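ATP-dependent DNA helicase PIF1 (Candida albicans, PDB 7OTJ) is a DNA-dependent ATPase and 5'-3' DNA helicase that probably resolves G-quadruplexes to keep the nuclear and mitochondrial genomes stable. Local coordinates at residues N83-K86 with K87-N91; R90-K93 with A94-R97; I268-E271 with P272-T275; R503-I506 with E507-N511. All blocks are in the same frame, centred on the assembly; numbering follows the deposited sequence.

Interaction 1 (N83-K86 with K87-N91)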
loop_
_atom_site.group_PDB
_atom_site.type_symbol
_atom_site.label_atom_id
_atom_site.label_comp_id
_atom_site.label_asym_id
_atom_site.label_seq_id
_atom_site.Cartn_x
_atom_site.Cartn_y
_atom_site.Cartn_z
ATOM N N ASN A 83 25.849 -5.577 8.504
ATOM C CA ASN A 83 25.115 -6.823 8.697
ATOM C C ASN A 83 24.036 -7.007 7.637
ATOM O O ASN A 83 23.837 -8.122 7.141
ATOM C CB ASN A 83 24.495 -6.863 10.095
ATOM C CG ASN A 83 25.533 -6.816 11.198
ATOM O OD1 ASN A 83 26.690 -7.182 10.996
ATOM N ND2 ASN A 83 25.119 -6.368 12.381
ATOM N N LEU A 84 23.325 -5.928 7.295
ATOM C CA LEU A 84 22.324 -5.986 6.233
ATOM C C LEU A 84 22.920 -6.497 4.928
ATOM O O LEU A 84 22.251 -7.208 4.168
ATOM C CB LEU A 84 21.701 -4.608 6.026
ATOM C CG LEU A 84 20.943 -4.025 7.215
ATOM C CD1 LEU A 84 20.362 -2.677 6.835
ATOM C CD2 LEU A 84 19.847 -4.977 7.695
ATOM N N ILE A 85 24.167 -6.120 4.635
ATOM C CA ILE A 85 24.799 -6.547 3.391
ATOM C C ILE A 85 25.035 -8.049 3.393
ATOM O O ILE A 85 24.822 -8.723 2.378
ATOM C CB ILE A 85 26.108 -5.773 3.166
ATOM C CG1 ILE A 85 25.806 -4.306 2.895
ATOM C CG2 ILE A 85 26.893 -6.372 2.016
ATOM C CD1 ILE A 85 27.030 -3.444 2.852
ATOM N N LYS A 86 25.476 -8.600 4.527
ATOM C CA LYS A 86 25.690 -10.043 4.591
ATOM C C LYS A 86 24.375 -10.799 4.435
ATOM O O LYS A 86 24.319 -11.819 3.737
ATOM C CB LYS A 86 26.385 -10.427 5.902
ATOM C CG LYS A 86 27.736 -9.754 6.131
ATOM C CD LYS A 86 28.613 -10.542 7.108
ATOM C CE LYS A 86 27.910 -10.801 8.432
ATOM N NZ LYS A 86 27.470 -9.536 9.085
ATOM N N LYS A 87 23.305 -10.307 5.064
ATOM C CA LYS A 87 22.003 -10.959 4.937
ATOM C C LYS A 87 21.542 -10.974 3.487
ATOM O O LYS A 87 21.073 -12.001 2.983
ATOM C CB LYS A 87 20.970 -10.261 5.822
ATOM C CG LYS A 87 19.586 -10.890 5.758
ATOM C CD LYS A 87 18.604 -10.154 6.651
ATOM C CE LYS A 87 17.244 -10.835 6.644
ATOM N NZ LYS A 87 16.286 -10.184 7.574
ATOM N N ILE A 88 21.652 -9.835 2.801
ATOM C CA ILE A 88 21.231 -9.766 1.408
ATOM C C ILE A 88 22.096 -10.662 0.536
ATOM O O ILE A 88 21.607 -11.252 -0.436
ATOM C CB ILE A 88 21.246 -8.301 0.934
ATOM C CG1 ILE A 88 20.202 -7.507 1.724
ATOM C CG2 ILE A 88 20.989 -8.211 -0.565
ATOM C CD1 ILE A 88 20.207 -6.029 1.454
ATOM N N LYS A 89 23.378 -10.811 0.877
ATOM C CA LYS A 89 24.244 -11.672 0.078
ATOM C C LYS A 89 23.901 -13.147 0.257
ATOM O O LYS A 89 24.178 -13.957 -0.637
ATOM C CB LYS A 89 25.711 -11.423 0.433
ATOM C CG LYS A 89 26.278 -10.146 -0.169
ATOM C CD LYS A 89 27.758 -9.983 0.130
ATOM C CE LYS A 89 28.308 -8.708 -0.489
ATOM N NZ LYS A 89 29.767 -8.535 -0.230
ATOM N N ARG A 90 23.304 -13.516 1.394
ATOM C CA ARG A 90 22.849 -14.893 1.579
ATOM C C ARG A 90 21.607 -15.192 0.748
ATOM O O ARG A 90 21.420 -16.330 0.303
ATOM C CB ARG A 90 22.587 -15.177 3.059
ATOM C CG ARG A 90 23.838 -15.207 3.939
ATOM C CD ARG A 90 23.512 -15.738 5.332
ATOM N NE ARG A 90 22.474 -14.960 6.002
ATOM C CZ ARG A 90 22.707 -13.991 6.876
ATOM N NH1 ARG A 90 23.942 -13.645 7.212
ATOM N NH2 ARG A 90 21.680 -13.361 7.437
ATOM N N ASN A 91 20.728 -14.206 0.576
ATOM C CA ASN A 91 19.558 -14.318 -0.294
ATOM C C ASN A 91 20.034 -14.118 -1.728
ATOM O O ASN A 91 20.052 -13.000 -2.251
ATOM C CB ASN A 91 18.504 -13.288 0.099
ATOM C CG ASN A 91 17.185 -13.473 -0.639
ATOM O OD1 ASN A 91 17.097 -14.225 -1.610
ATOM N ND2 ASN A 91 16.154 -12.772 -0.181
#
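The guanidinium group of Arg90 lies with one face over the backbone of the preceding turn. Lys86 O stands 3.8 Å above its plane and Lys87 CA shares that face, both displaced toward the rim instead of sitting under the centre. A bend at chi3 (-57°) folds the arginine head back along the helix, and Arg90 NH1 ends 4.2 Å from Lys86 CB. The two positive ends keep more distance, with Lys86 NZ 5.7 Å from Arg90 NH1. Arg90 NE also has a long, weak ion pair with Glu431.

Ile85 and Lys89 make an apolar contact on another side of the helix. Their side chains run alongside each other in the same direction, and the extended lysine chain brings its CE to 3.7 Å from Ile85 CG2. Ile88 lays its CG1 branch beside Leu84 O. Four successive i to i+4 backbone hydrogen bonds hold this part of the helix, from Lys87 N to Asn83 O, Ile88 N to Leu84 O, Lys89 N to Ile85 O and Arg90 N to Lys86 O. The fully extended Lys87 leads away, and its NZ bonds to Phe74 O.

Residues 83-90 make up most of helix 81-90. Ile85, Ile88 and Lys89 pack on helix 114-128 through Ile123, Asn126 and Leu127, Leu84 and Ile88 meet Phe74, and Ile88 and Lys89 touch Trp98 and Phe95 of helix 92-100.

Interaction 2 (R90-K93 with A94-R97)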
loop_
_atom_site.group_PDB
_atom_site.type_symbol
_atom_site.label_atom_id
_atom_site.label_comp_id
_atom_site.label_asym_id
_atom_site.label_seq_id
_atom_site.Cartn_x
_atom_site.Cartn_y
_atom_site.Cartn_z
ATOM N N ARG A 90 23.304 -13.516 1.394
ATOM C CA ARG A 90 22.849 -14.893 1.579
ATOM C C ARG A 90 21.607 -15.192 0.748
ATOM O O ARG A 90 21.420 -16.330 0.303
ATOM C CB ARG A 90 22.587 -15.177 3.059
ATOM C CG ARG A 90 23.838 -15.207 3.939
ATOM C CD ARG A 90 23.512 -15.738 5.332
ATOM N NE ARG A 90 22.474 -14.960 6.002
ATOM C CZ ARG A 90 22.707 -13.991 6.876
ATOM N NH1 ARG A 90 23.942 -13.645 7.212
ATOM N NH2 ARG A 90 21.680 -13.361 7.437
ATOM N N ASN A 91 20.728 -14.206 0.576
ATOM C CA ASN A 91 19.558 -14.318 -0.294
ATOM C C ASN A 91 20.034 -14.118 -1.728
ATOM O O ASN A 91 20.052 -13.000 -2.251
ATOM C CB ASN A 91 18.504 -13.288 0.099
ATOM C CG ASN A 91 17.185 -13.473 -0.639
ATOM O OD1 ASN A 91 17.097 -14.225 -1.610
ATOM N ND2 ASN A 91 16.154 -12.772 -0.181
ATOM N N LYS A 92 20.431 -15.215 -2.374
ATOM C CA LYS A 92 20.960 -15.111 -3.729
ATOM C C LYS A 92 19.912 -14.636 -4.726
ATOM O O LYS A 92 20.275 -14.128 -5.793
ATOM C CB LYS A 92 21.557 -16.446 -4.167
ATOM C CG LYS A 92 22.953 -16.674 -3.606
ATOM C CD LYS A 92 23.856 -15.481 -3.911
ATOM C CE LYS A 92 25.311 -15.743 -3.524
ATOM N NZ LYS A 92 25.956 -16.795 -4.359
ATOM N N LYS A 93 18.627 -14.749 -4.393
ATOM C CA LYS A 93 17.607 -14.173 -5.258
ATOM C C LYS A 93 17.606 -12.652 -5.155
ATOM O O LYS A 93 17.558 -11.955 -6.177
ATOM C CB LYS A 93 16.237 -14.749 -4.893
ATOM C CG LYS A 93 15.050 -13.957 -5.424
ATOM C CD LYS A 93 13.734 -14.475 -4.848
ATOM C CE LYS A 93 13.703 -14.388 -3.323
ATOM N NZ LYS A 93 13.907 -13.001 -2.812
ATOM N N ALA A 94 17.712 -12.120 -3.934
ATOM C CA ALA A 94 17.755 -10.672 -3.756
ATOM C C ALA A 94 19.106 -10.096 -4.152
ATOM O O ALA A 94 19.174 -8.993 -4.705
ATOM C CB ALA A 94 17.439 -10.308 -2.304
ATOM N N PHE A 95 20.190 -10.828 -3.893
ATOM C CA PHE A 95 21.499 -10.335 -4.293
ATOM C C PHE A 95 21.592 -10.202 -5.805
ATOM O O PHE A 95 22.123 -9.208 -6.316
ATOM C CB PHE A 95 22.595 -11.254 -3.761
ATOM C CG PHE A 95 23.977 -10.850 -4.187
ATOM C CD1 PHE A 95 24.503 -9.624 -3.810
ATOM C CD2 PHE A 95 24.752 -11.697 -4.958
ATOM C CE1 PHE A 95 25.775 -9.252 -4.198
ATOM C CE2 PHE A 95 26.024 -11.333 -5.347
ATOM C CZ PHE A 95 26.537 -10.108 -4.967
ATOM N N THR A 96 21.055 -11.179 -6.541
ATOM C CA THR A 96 21.044 -11.070 -7.995
ATOM C C THR A 96 20.203 -9.882 -8.444
ATOM O O THR A 96 20.613 -9.118 -9.329
ATOM C CB THR A 96 20.521 -12.371 -8.618
ATOM O OG1 THR A 96 21.412 -13.450 -8.300
ATOM C CG2 THR A 96 20.422 -12.245 -10.127
ATOM N N ARG A 97 19.048 -9.681 -7.802
ATOM C CA ARG A 97 18.158 -8.587 -8.170
ATOM C C ARG A 97 18.819 -7.235 -7.941
ATOM O O ARG A 97 18.631 -6.302 -8.730
ATOM C CB ARG A 97 16.855 -8.700 -7.380
ATOM C CG ARG A 97 15.811 -7.667 -7.743
ATOM C CD ARG A 97 14.536 -7.930 -6.991
ATOM N NE ARG A 97 14.812 -8.175 -5.583
ATOM C CZ ARG A 97 13.910 -8.588 -4.706
ATOM N NH1 ARG A 97 12.651 -8.799 -5.056
ATOM N NH2 ARG A 97 14.283 -8.797 -3.445
#
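Asn91 caps the start of helix 92-100 with its side-chain oxygen: OD1 accepts from Ala94 N at 3.2 Å, while its bond from Lys93 N is weak. The Ala94 N-H reaches OD1 from above the amide plane, 81° out of it, rather than along a lone pair. With CG anti to the backbone N (chi1 -172°), the Asn91 amide swings forward over these first amides, and its ND2 also lies 3.5 Å from Ala94 CB.

Backbone acceptors start the helical ladder. Asn91 O takes Phe95 N in a nearly linear bond, and Lys93 O receives Arg97 N. Lys92 O is gripped twice by one residue, through Thr96 N at 3.1 Å and through Thr96 OG1 at 2.8 Å; the hydroxyl sits almost straight out from the carbonyl, whereas the amide comes from above its plane.

The apolar contact is between Lys92 and Phe95, which lie alongside each other and point the same way, with Lys92 CD 4.0 Å from Phe95 CD2.

Two like charges lie close without touching. Both chains bend at chi3, leaving Lys93 NZ 4.3 Å from Arg97 NH2, which has a weak hydrogen bond to Ser70 O.

Asn91, the first residue to leave the preceding helix, thus supplies side-chain and backbone acceptors to the first turn of the next, while the two nearby positive ends would probably repel each other mildly.

Interaction 3 (I268-E271 with P272-T275)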
loop_
_atom_site.group_PDB
_atom_site.type_symbol
_atom_site.label_atom_id
_atom_site.label_comp_id
_atom_site.label_asym_id
_atom_site.label_seq_id
_atom_site.Cartn_x
_atom_site.Cartn_y
_atom_site.Cartn_z
ATOM N N ILE A 268 9.688 -24.097 13.423
ATOM C CA ILE A 268 10.819 -24.621 14.179
ATOM C C ILE A 268 11.528 -23.532 14.980
ATOM O O ILE A 268 12.577 -23.792 15.577
ATOM C CB ILE A 268 11.809 -25.349 13.257
ATOM C CG1 ILE A 268 12.384 -24.382 12.217
ATOM C CG2 ILE A 268 11.143 -26.553 12.595
ATOM C CD1 ILE A 268 13.337 -25.031 11.245
ATOM N N LEU A 269 10.983 -22.325 15.009
ATOM C CA LEU A 269 11.554 -21.297 15.862
ATOM C C LEU A 269 11.079 -21.477 17.303
ATOM O O LEU A 269 9.958 -21.930 17.542
ATOM C CB LEU A 269 11.163 -19.908 15.376
ATOM C CG LEU A 269 11.778 -19.328 14.108
ATOM C CD1 LEU A 269 11.289 -17.889 13.974
ATOM C CD2 LEU A 269 13.314 -19.411 14.109
ATOM N N PRO A 270 11.917 -21.136 18.276
ATOM C CA PRO A 270 11.488 -21.182 19.677
ATOM C C PRO A 270 10.529 -20.042 19.997
ATOM O O PRO A 270 10.314 -19.125 19.204
ATOM C CB PRO A 270 12.802 -21.051 20.450
ATOM C CG PRO A 270 13.688 -20.267 19.538
ATOM C CD PRO A 270 13.310 -20.675 18.135
ATOM N N GLU A 271 9.917 -20.129 21.178
ATOM C CA GLU A 271 9.112 -19.016 21.656
ATOM C C GLU A 271 9.976 -18.042 22.446
ATOM O O GLU A 271 11.011 -18.422 23.006
ATOM C CB GLU A 271 7.965 -19.525 22.536
ATOM C CG GLU A 271 6.932 -20.400 21.830
ATOM C CD GLU A 271 6.010 -19.630 20.892
ATOM O OE1 GLU A 271 6.163 -18.399 20.756
ATOM O OE2 GLU A 271 5.120 -20.266 20.287
ATOM N N PRO A 272 9.561 -16.771 22.551
ATOM C CA PRO A 272 8.381 -16.123 21.965
ATOM C C PRO A 272 8.573 -15.744 20.491
ATOM O O PRO A 272 7.653 -15.198 19.876
ATOM C CB PRO A 272 8.214 -14.878 22.831
ATOM C CG PRO A 272 9.617 -14.515 23.189
ATOM C CD PRO A 272 10.386 -15.811 23.308
ATOM N N GLN A 273 9.775 -15.995 19.962
ATOM C CA GLN A 273 10.104 -15.583 18.597
ATOM C C GLN A 273 9.060 -16.046 17.587
ATOM O O GLN A 273 8.724 -15.309 16.652
ATOM C CB GLN A 273 11.487 -16.111 18.212
ATOM C CG GLN A 273 12.645 -15.282 18.754
ATOM C CD GLN A 273 12.880 -15.487 20.237
ATOM O OE1 GLN A 273 12.644 -16.570 20.772
ATOM N NE2 GLN A 273 13.346 -14.441 20.912
ATOM N N LYS A 274 8.539 -17.265 17.756
ATOM C CA LYS A 274 7.558 -17.792 16.810
ATOM C C LYS A 274 6.236 -17.041 16.905
ATOM O O LYS A 274 5.612 -16.734 15.882
ATOM C CB LYS A 274 7.337 -19.284 17.053
ATOM C CG LYS A 274 6.603 -19.987 15.928
ATOM C CD LYS A 274 6.314 -21.435 16.285
ATOM C CE LYS A 274 5.309 -21.514 17.414
ATOM N NZ LYS A 274 5.093 -22.912 17.858
ATOM N N THR A 275 5.801 -16.722 18.123
ATOM C CA THR A 275 4.565 -15.967 18.273
ATOM C C THR A 275 4.734 -14.546 17.755
ATOM O O THR A 275 3.844 -14.014 17.084
ATOM C CB THR A 275 4.135 -15.958 19.739
ATOM O OG1 THR A 275 3.697 -17.269 20.116
ATOM C CG2 THR A 275 3.014 -14.961 19.966
#
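The contact forms the entry to helix 273-279, which follows strand 259-267, and here Glu271 reaches forward into the first turn. Its OE1 accepts two bonds from Thr275, from OG1 at 2.8 Å and from the backbone N at 3.1 Å. Both donors use the syn side of the carboxylate but approach from opposite faces of its plane, which would restrain its rotation. The bend at chi2 (-73°) brings the carboxylate over the first turn. Its other oxygen, OE2, forms a salt bridge with Lys274 NZ at 3.6 Å, the lysine chain crossing the glutamate at a slant.

One backbone N-H and one hydroxyl of the helix start are thereby bonded by the glutamate, whose negative charge would probably also suit the helix dipole. This helix start falls in the region assigned to the Pif1 2B domain, of the SH3 clan. The peptide bond between Glu271 and Pro272 is cis, turning the chain sharply just before the helix. Across this bend Pro270 O accepts from Lys274 N at 3.0 Å. Leu269 directs its CB toward the helix, 4.2 Å from Lys274 CB, and both side chains also rest on Val437 of strand 435-446.

Interaction 4 (R503-I506 with E507-N511)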
loop_
_atom_site.group_PDB
_atom_site.type_symbol
_atom_site.label_atom_id
_atom_site.label_comp_id
_atom_site.label_asym_id
_atom_site.label_seq_id
_atom_site.Cartn_x
_atom_site.Cartn_y
_atom_site.Cartn_z
ATOM N N ARG A 503 6.600 20.766 9.962
ATOM C CA ARG A 503 7.346 21.981 9.651
ATOM C C ARG A 503 8.335 21.753 8.512
ATOM O O ARG A 503 8.501 22.617 7.642
ATOM C CB ARG A 503 8.086 22.477 10.894
ATOM C CG ARG A 503 7.387 22.210 12.219
ATOM C CD ARG A 503 6.483 23.361 12.626
ATOM N NE ARG A 503 6.212 23.353 14.061
ATOM C CZ ARG A 503 5.439 24.232 14.683
ATOM N NH1 ARG A 503 4.833 25.208 14.026
ATOM N NH2 ARG A 503 5.267 24.129 15.999
ATOM N N LYS A 504 9.011 20.600 8.507
ATOM C CA LYS A 504 10.035 20.351 7.497
ATOM C C LYS A 504 9.443 20.085 6.119
ATOM O O LYS A 504 10.117 20.335 5.111
ATOM C CB LYS A 504 10.921 19.179 7.927
ATOM C CG LYS A 504 11.950 19.559 8.981
ATOM C CD LYS A 504 12.874 18.407 9.319
ATOM C CE LYS A 504 14.044 18.879 10.176
ATOM N NZ LYS A 504 14.833 19.983 9.541
ATOM N N VAL A 505 8.200 19.603 6.050
ATOM C CA VAL A 505 7.560 19.397 4.756
ATOM C C VAL A 505 7.224 20.736 4.111
ATOM O O VAL A 505 7.435 20.931 2.908
ATOM C CB VAL A 505 6.300 18.525 4.915
ATOM C CG1 VAL A 505 5.553 18.424 3.593
ATOM C CG2 VAL A 505 6.652 17.146 5.440
ATOM N N ILE A 506 6.693 21.674 4.899
ATOM C CA ILE A 506 6.299 22.974 4.362
ATOM C C ILE A 506 7.510 23.734 3.832
ATOM O O ILE A 506 7.455 24.340 2.755
ATOM C CB ILE A 506 5.527 23.784 5.420
ATOM C CG1 ILE A 506 4.382 22.949 5.998
ATOM C CG2 ILE A 506 4.963 25.048 4.804
ATOM C CD1 ILE A 506 3.518 23.695 6.999
ATOM N N GLU A 507 8.612 23.745 4.592
ATOM C CA GLU A 507 9.828 24.414 4.127
ATOM C C GLU A 507 10.415 23.735 2.893
ATOM O O GLU A 507 11.019 24.408 2.049
ATOM C CB GLU A 507 10.868 24.488 5.249
ATOM C CG GLU A 507 11.475 23.156 5.651
ATOM C CD GLU A 507 12.503 23.299 6.757
ATOM O OE1 GLU A 507 12.616 24.406 7.324
ATOM O OE2 GLU A 507 13.197 22.304 7.060
ATOM N N PHE A 508 10.265 22.413 2.783
ATOM C CA PHE A 508 10.693 21.703 1.581
ATOM C C PHE A 508 10.014 22.269 0.340
ATOM O O PHE A 508 10.686 22.662 -0.620
ATOM C CB PHE A 508 10.405 20.206 1.727
ATOM C CG PHE A 508 10.640 19.405 0.470
ATOM C CD1 PHE A 508 11.914 18.976 0.128
ATOM C CD2 PHE A 508 9.579 19.056 -0.359
ATOM C CE1 PHE A 508 12.127 18.232 -1.021
ATOM C CE2 PHE A 508 9.793 18.314 -1.515
ATOM C CZ PHE A 508 11.072 17.901 -1.841
ATOM N N TYR A 509 8.676 22.331 0.345
ATOM C CA TYR A 509 7.969 22.765 -0.856
ATOM C C TYR A 509 8.108 24.258 -1.111
ATOM O O TYR A 509 7.995 24.684 -2.266
ATOM C CB TYR A 509 6.485 22.389 -0.776
ATOM C CG TYR A 509 6.209 20.932 -1.079
ATOM C CD1 TYR A 509 6.417 20.419 -2.353
ATOM C CD2 TYR A 509 5.748 20.068 -0.092
ATOM C CE1 TYR A 509 6.178 19.084 -2.636
ATOM C CE2 TYR A 509 5.506 18.731 -0.368
ATOM C CZ TYR A 509 5.725 18.245 -1.644
ATOM O OH TYR A 509 5.490 16.917 -1.933
ATOM N N LYS A 510 8.391 25.060 -0.083
ATOM C CA LYS A 510 8.610 26.480 -0.331
ATOM C C LYS A 510 9.990 26.733 -0.931
ATOM O O LYS A 510 10.165 27.699 -1.682
ATOM C CB LYS A 510 8.406 27.294 0.952
ATOM C CG LYS A 510 9.554 27.244 1.945
ATOM C CD LYS A 510 9.349 28.225 3.101
ATOM C CE LYS A 510 10.438 28.083 4.160
ATOM N NZ LYS A 510 11.813 28.252 3.604
ATOM N N ASN A 511 10.973 25.880 -0.626
ATOM C CA ASN A 511 12.282 25.990 -1.262
ATOM C C ASN A 511 12.249 25.631 -2.741
ATOM O O ASN A 511 13.191 25.965 -3.466
ATOM C CB ASN A 511 13.300 25.104 -0.549
ATOM C CG ASN A 511 14.044 25.844 0.533
ATOM O OD1 ASN A 511 15.014 26.549 0.260
ATOM N ND2 ASN A 511 13.584 25.706 1.768
#
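Charged groups meet first between Lys504 and Glu507, whose side chains lie alongside each other and point the same way. Lys504 CG is 3.6 Å from Glu507 OE2, and the salt bridge from Lys504 NZ to the same oxygen is long at 3.8 Å. Glu507 CG sits between its own backbone N and carbonyl carbon (chi1 69°), which tucks the side chain back over Lys504. Lys504 NZ has a second, weak ion pair with Glu172.

Apolar contact is carried by Val505 and Tyr509, which lie side by side one turn apart, pointing the same way: CG1, the valine branch anti to the backbone N, stands 4.0 Å from Tyr509 CE2. Within the later residues, Phe508 CD2 sits over the centre of one face of the Tyr509 ring, 3.8 Å above it, while Tyr509 CD2 lies at the Phe508 edge.

The backbone hydrogen bonds run from Glu507 N to Arg503 O, Phe508 N to Lys504 O, Tyr509 N to Val505 O and Lys510 N to Ile506 O. Glu507 O is held from opposite faces by Asn511 N and by Asn511 ND2, the latter at 2.9 Å.

Outside the helix, Phe508 stacks on Phe171 and meets Phe145 edge-to-face, and Tyr509 stacks on Tyr146. Tyr509 OH bonds to Thr24 OG1 and Phe145 N. Helix 503-511, at the C-terminal end of the modelled chain, is thereby fastened by aromatic packing to the P-loop NTPase domain, next to strand 21-25 that leads into the Walker A loop.

Overall arrangement
The chain is the helicase portion of PIF1, and the four contacts lie near its periphery. Interactions 1 and 2 adjoin, their centres about 8 Å apart; they share Arg90 and Asn91, and Phe95 of the second packs on Ile88 and Lys89 of the first. Both come within about 6 Å of the bound nucleic acid by nearest atoms. Interaction 3 lies about 22 Å from interaction 1, centre to centre, and about 9 Å from the nucleic acid by nearest atoms. Interaction 4 is remote, about 44 Å from interaction 3 between centres, but sits near the nucleotide: the Tyr509 side chain is about 10 Å from ADP and about 9 Å from tetrafluoroaluminate.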